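Side-chain contact in tryptophanyl-tRNA synthetase (Thermus thermophilus, PDB 2EL7), which probably catalyses the ATP-dependent attachment of tryptophan to its cognate tRNA, as a homodimeric class I aminoacyl-tRNA synthetase: residues A281-P284 / I285-A289. Numbering follows the deposited sequence.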
ATOM      1  N   ALA A 281      37.812  21.604   2.983  1.00 38.50           N
ATOM      2  CA  ALA A 281      36.707  21.103   3.799  1.00 39.72           C
ATOM      3  C   ALA A 281      36.120  19.831   3.195  1.00 37.23           C
ATOM      4  O   ALA A 281      35.783  18.893   3.914  1.00 36.53           O
ATOM      5  CB  ALA A 281      35.618  22.177   3.933  1.00 31.23           C
ATOM      6  N   LEU A 282      36.007  19.809   1.870  1.00 35.53           N
ATOM      7  CA  LEU A 282      35.458  18.665   1.158  1.00 33.17           C
ATOM      8  C   LEU A 282      36.475  17.533   0.984  1.00 36.30           C
ATOM      9  O   LEU A 282      36.100  16.371   0.822  1.00 44.40           O
ATOM     10  CB  LEU A 282      34.992  19.101  -0.215  1.00 29.33           C
ATOM     11  CG  LEU A 282      34.191  20.389  -0.290  1.00 31.12           C
ATOM     12  CD1 LEU A 282      33.996  20.758  -1.764  1.00 28.66           C
ATOM     13  CD2 LEU A 282      32.858  20.214   0.434  1.00 24.24           C
ATOM     14  N   ARG A 283      37.755  17.882   0.997  1.00 32.35           N
ATOM     15  CA  ARG A 283      38.832  16.918   0.827  1.00 32.30           C
ATOM     16  C   ARG A 283      38.502  15.538   1.400  1.00 34.10           C
ATOM     17  O   ARG A 283      38.451  14.563   0.656  1.00 39.38           O
ATOM     18  CB  ARG A 283      40.119  17.472   1.450  1.00 35.46           C
ATOM     19  CG  ARG A 283      41.391  16.694   1.158  1.00 38.39           C
ATOM     20  CD  ARG A 283      42.581  17.348   1.852  1.00 35.75           C
ATOM     21  NE  ARG A 283      43.527  16.355   2.336  1.00 63.53           N
ATOM     22  CZ  ARG A 283      43.280  15.499   3.331  1.00 77.84           C
ATOM     23  NH1 ARG A 283      42.106  15.515   3.966  1.00 79.24           N
ATOM     24  NH2 ARG A 283      44.204  14.603   3.681  1.00 83.43           N
ATOM     25  N   PRO A 284      38.263  15.434   2.719  1.00 31.53           N
ATOM     26  CA  PRO A 284      37.939  14.138   3.343  1.00 36.99           C
ATOM     27  C   PRO A 284      36.674  13.468   2.764  1.00 39.39           C
ATOM     28  O   PRO A 284      36.582  12.241   2.685  1.00 43.84           O
ATOM     29  CB  PRO A 284      37.751  14.486   4.825  1.00 28.30           C
ATOM     30  CG  PRO A 284      38.505  15.773   4.985  1.00 35.46           C
ATOM     31  CD  PRO A 284      38.230  16.516   3.714  1.00 32.10           C
ATOM     32  N   ILE A 285      35.695  14.266   2.373  1.00 30.13           N
ATOM     33  CA  ILE A 285      34.477  13.704   1.821  1.00 33.73           C
ATOM     34  C   ILE A 285      34.798  13.073   0.476  1.00 40.07           C
ATOM     35  O   ILE A 285      34.376  11.948   0.180  1.00 41.41           O
ATOM     36  CB  ILE A 285      33.402  14.801   1.640  1.00 38.13           C
ATOM     37  CG1 ILE A 285      33.089  15.429   3.010  1.00 39.91           C
ATOM     38  CG2 ILE A 285      32.167  14.232   0.968  1.00 18.86           C
ATOM     39  CD1 ILE A 285      32.136  16.609   2.959  1.00 46.87           C
ATOM     40  N   ARG A 286      35.572  13.800  -0.324  1.00 37.82           N
ATOM     41  CA  ARG A 286      35.963  13.351  -1.662  1.00 33.62           C
ATOM     42  C   ARG A 286      36.859  12.127  -1.645  1.00 29.63           C
ATOM     43  O   ARG A 286      36.710  11.221  -2.469  1.00 30.47           O
ATOM     44  CB  ARG A 286      36.683  14.470  -2.391  1.00 31.44           C
ATOM     45  CG  ARG A 286      35.896  15.727  -2.500  1.00 26.82           C
ATOM     46  CD  ARG A 286      36.596  16.640  -3.489  1.00 39.22           C
ATOM     47  NE  ARG A 286      35.629  17.558  -4.025  1.00 38.87           N
ATOM     48  CZ  ARG A 286      35.641  18.004  -5.260  1.00 40.01           C
ATOM     49  NH1 ARG A 286      34.692  18.835  -5.651  1.00 58.86           N
ATOM     50  NH2 ARG A 286      36.597  17.634  -6.090  1.00 49.61           N
ATOM     51  N   GLU A 287      37.814  12.110  -0.721  1.00 35.24           N
ATOM     52  CA  GLU A 287      38.698  10.958  -0.606  1.00 34.33           C
ATOM     53  C   GLU A 287      37.819   9.753  -0.262  1.00 38.36           C
ATOM     54  O   GLU A 287      37.980   8.701  -0.885  1.00 39.16           O
ATOM     55  CB  GLU A 287      39.769  11.192   0.459  1.00 29.49           C
ATOM     56  CG  GLU A 287      41.050  11.785  -0.119  1.00 44.03           C
ATOM     57  CD  GLU A 287      41.868  12.603   0.883  1.00 51.61           C
ATOM     58  OE1 GLU A 287      41.806  12.309   2.102  1.00 44.15           O
ATOM     59  OE2 GLU A 287      42.580  13.537   0.433  1.00 45.21           O
ATOM     60  N   ARG A 288      36.872   9.905   0.682  1.00 29.97           N
ATOM     61  CA  ARG A 288      35.982   8.786   1.016  1.00 32.89           C
ATOM     62  C   ARG A 288      35.177   8.362  -0.216  1.00 28.60           C
ATOM     63  O   ARG A 288      35.105   7.179  -0.545  1.00 27.38           O
ATOM     64  CB  ARG A 288      34.993   9.128   2.127  1.00 34.59           C
ATOM     65  CG  ARG A 288      35.542   9.181   3.542  1.00 43.15           C
ATOM     66  CD  ARG A 288      34.393   9.304   4.578  1.00 38.91           C
ATOM     67  NE  ARG A 288      34.827   9.996   5.789  1.00 55.59           N
ATOM     68  CZ  ARG A 288      34.889  11.322   5.937  1.00 48.29           C
ATOM     69  NH1 ARG A 288      35.313  11.843   7.080  1.00 54.89           N
ATOM     70  NH2 ARG A 288      34.505  12.130   4.964  1.00 51.04           N
ATOM     71  N   ALA A 289      34.570   9.325  -0.898  1.00 26.67           N
ATOM     72  CA  ALA A 289      33.793   8.997  -2.097  1.00 34.78           C
ATOM     73  C   ALA A 289      34.626   8.164  -3.075  1.00 31.81           C
ATOM     74  O   ALA A 289      34.140   7.190  -3.637  1.00 41.94           O
ATOM     75  CB  ALA A 289      33.296  10.268  -2.782  1.00 21.51           C
TER
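Leu282 and Arg286 lie one turn apart on helix 267-294, joined by a hydrogen bond of 2.9 Å from Arg286 N to Leu282 O (N-H...O angle 166°). Glu287 N to Arg283 O, also 2.9 Å, and Arg288 N to Pro284 O, 3.1 Å, repeat the i to i+4 pattern, the last with its donor out of the carbonyl plane. Pro284 has no N-H for the preceding turn, and the helix kinks there. A weak, poorly aligned hydrogen bond from Ile285 N, 2.6 Å, also reaches Leu282 O.

On the outer side, Arg283 CG stands anti to the backbone N (chi1 -170°), which with a bend at chi3 turns one face of the guanidinium to the Glu287 carboxylate. Glu287 OE2 lies 3.4 Å above that face, over its centre. This is an i to i+4 Arg-Glu salt bridge, 3.5 Å from Arg283 NE to Glu287 OE2. The two flat groups stand 78° apart. On the inner side, Arg286 extends past Leu282, its NE 4.2 Å from Leu282 CB and hydrogen-bonded to Leu206 O. Leu282 and Arg286 touch Ile213 of helix 210-218, whereas Ile285 packs on Ala71 of helix 55-72.

Since no guanidinium N-H points at OE2, the salt bridge is a charge attraction without directional bonding, probably softened by solvent; apolar contacts, the Arg286 hydrogen bond and a weaker one from Arg288 NH2 to Ala71 O instead join the helix to its neighbours.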